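Local coordinates for phenylacetate-CoA oxygenase subunit PaaB (Ralstonia eutropha JMP134, PDB 3EGR), which is probably a small subunit of the multicomponent oxygenase that acts on phenylacetyl-CoA in the aerobic degradation of phenylacetic acid, at residues A36-R41 against S52-V56. Where two conformers were deposited one is given. Residue numbers count along the deposited sequence, not the author numbering.
Sequences ALHMAR and SIWVV
Residues 36-41 form a regular stretch of alpha-helix (phi near -60°, psi -43° to -53°), with Ala-40 N to Ala-36 O and Arg-41 N to Leu-37 O both at 2.8 Å. Residues 52-56 are extended, and the short axes pass 8.6 Å apart with N-to-C directions 132° from each other. The register is set by Leu-37 and Val-55, whose CA atoms lie 6.3 Å apart. Ile-53 and Val-55 point toward the helix, while the alternate Trp-54 and Val-56 point away. Ile-53 (chi1 m, chi2 t) sends CD1 to 3.5 Å from Arg-41 CA and brings CG2 to 3.8 Å from Ala-40 CB. Val-55 (chi1 m) puts CG1 4.0 Å from Ala-36 CB and 4.4 Å from Ala-40 CB; the small methyls of these two alanines, one turn apart, bring the backbones close. This is one layer of helix against antiparallel sheet: helix 33-45 covers a face of the three strands, ordered 23-29, 9-15, 52-57, and Ala-40 also meets Val-12 on the central strand. Leu-37 starts sideways, but chi1 of -92°, off the m well, with chi2 t, turns its end to the strand, where CD2 lies 3.9 Å from Ile-53 CB and CG 4.0 Å from Val-55 CG2. Arg-41 (chi1 and chi2 t) packs its CB 3.8 Å from Ile-53 CD1, and its guanidinium leads away. No hydrogen bond links the segments. Trp-54 (chi1 m, chi2 -5°) stacks on His-22, and with Val-55 pairs antiparallel with a strand of a second subunit, continuing the sheet across the interface.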
loop_
_atom_site.group_PDB
_atom_site.type_symbol
_atom_site.label_atom_id
_atom_site.label_comp_id
_atom_site.label_asym_id
_atom_site.label_seq_id
_atom_site.Cartn_x
_atom_site.Cartn_y
_atom_site.Cartn_z
ATOM N N ALA A 36 12.795 5.207 5.978
ATOM C CA ALA A 36 12.587 6.162 4.885
ATOM C C ALA A 36 12.366 7.579 5.431
ATOM O O ALA A 36 12.928 8.552 4.935
ATOM C CB ALA A 36 11.431 5.731 4.031
ATOM N N LEU A 37 11.560 7.688 6.474
ATOM C CA LEU A 37 11.339 8.976 7.148
ATOM C C LEU A 37 12.641 9.565 7.670
ATOM O O LEU A 37 12.964 10.707 7.383
ATOM C CB LEU A 37 10.372 8.812 8.329
ATOM C CG LEU A 37 8.898 9.022 8.052
ATOM C CD1 LEU A 37 8.127 8.704 9.318
ATOM C CD2 LEU A 37 8.641 10.451 7.566
ATOM N N HIS A 38 13.367 8.767 8.446
ATOM C CA HIS A 38 14.657 9.170 8.992
ATOM C C HIS A 38 15.600 9.657 7.881
ATOM O O HIS A 38 16.190 10.726 7.999
ATOM C CB HIS A 38 15.271 8.016 9.793
ATOM C CG HIS A 38 16.633 8.312 10.352
ATOM N ND1 HIS A 38 16.826 8.938 11.569
ATOM C CD2 HIS A 38 17.874 8.043 9.867
ATOM C CE1 HIS A 38 18.123 9.038 11.809
ATOM N NE2 HIS A 38 18.780 8.506 10.791
HETATM N N MSE A 39 15.718 8.880 6.802
HETATM C CA MSE A 39 16.580 9.247 5.666
HETATM C C MSE A 39 16.103 10.522 4.979
HETATM O O MSE A 39 16.922 11.373 4.624
HETATM C CB MSE A 39 16.649 8.124 4.612
HETATM C CG MSE A 39 17.488 6.927 5.003
HETATM SE SE MSE A 39 17.464 5.478 3.680
HETATM C CE MSE A 39 18.245 6.374 2.163
ATOM N N ALA A 40 14.797 10.625 4.739
ATOM C CA ALA A 40 14.228 11.811 4.097
ATOM C C ALA A 40 14.498 13.044 4.952
ATOM O O ALA A 40 14.889 14.099 4.425
ATOM C CB ALA A 40 12.728 11.641 3.815
ATOM N N ARG A 41 14.318 12.902 6.270
ATOM C CA ARG A 41 14.570 13.996 7.230
ATOM C C ARG A 41 15.977 14.564 7.030
ATOM O O ARG A 41 16.164 15.780 6.988
ATOM C CB ARG A 41 14.364 13.518 8.690
ATOM C CG ARG A 41 14.397 14.624 9.788
ATOM C CD ARG A 41 14.071 14.063 11.207
ATOM N NE ARG A 41 14.789 14.737 12.304
ATOM C CZ ARG A 41 14.350 15.796 12.988
ATOM N NH1 ARG A 41 13.172 16.350 12.716
ATOM N NH2 ARG A 41 15.098 16.316 13.956
ATOM N N SER A 52 6.744 19.005 7.613
ATOM C CA SER A 52 6.079 17.690 7.591
ATOM C C SER A 52 6.597 16.848 6.443
ATOM O O SER A 52 6.629 17.325 5.306
ATOM C CB SER A 52 4.571 17.840 7.431
ATOM O OG SER A 52 3.921 16.578 7.351
ATOM N N ILE A 53 6.975 15.600 6.741
ATOM C CA ILE A 53 7.423 14.645 5.725
ATOM C C ILE A 53 6.442 13.475 5.568
ATOM O O ILE A 53 6.028 12.860 6.544
ATOM C CB ILE A 53 8.833 14.055 6.067
ATOM C CG1 ILE A 53 9.789 15.159 6.535
ATOM C CG2 ILE A 53 9.424 13.299 4.858
ATOM C CD1 ILE A 53 11.161 14.638 7.002
ATOM N N TRP A 54 6.085 13.168 4.327
ATOM C CA TRP A 54 5.331 11.958 3.991
ATOM C C TRP A 54 6.183 11.047 3.121
ATOM O O TRP A 54 6.757 11.501 2.116
ATOM C CB TRP A 54 4.067 12.289 3.200
ATOM C CG TRP A 54 2.976 12.958 3.957
ATOM C CD1 TRP A 54 2.947 13.228 5.292
ATOM C CD2 TRP A 54 1.718 13.395 3.429
ATOM N NE1 TRP A 54 1.753 13.826 5.627
ATOM C CE2 TRP A 54 0.980 13.939 4.502
ATOM C CE3 TRP A 54 1.142 13.383 2.151
ATOM C CZ2 TRP A 54 -0.297 14.474 4.338
ATOM C CZ3 TRP A 54 -0.138 13.911 1.987
ATOM C CH2 TRP A 54 -0.837 14.458 3.076
ATOM N N VAL A 55 6.251 9.772 3.498
ATOM C CA VAL A 55 6.862 8.753 2.665
ATOM C C VAL A 55 5.807 7.734 2.248
ATOM O O VAL A 55 4.896 7.390 3.016
ATOM C CB VAL A 55 8.067 8.046 3.355
ATOM C CG1 VAL A 55 9.205 9.042 3.591
ATOM C CG2 VAL A 55 7.650 7.318 4.650
ATOM N N VAL A 56 5.953 7.257 1.015
ATOM C CA VAL A 56 5.011 6.336 0.390
ATOM C C VAL A 56 5.798 5.351 -0.456
ATOM O O VAL A 56 6.623 5.765 -1.287
ATOM C CB VAL A 56 4.051 7.081 -0.549
ATOM C CG1 VAL A 56 2.961 6.168 -0.995
ATOM C CG2 VAL A 56 3.493 8.304 0.149
#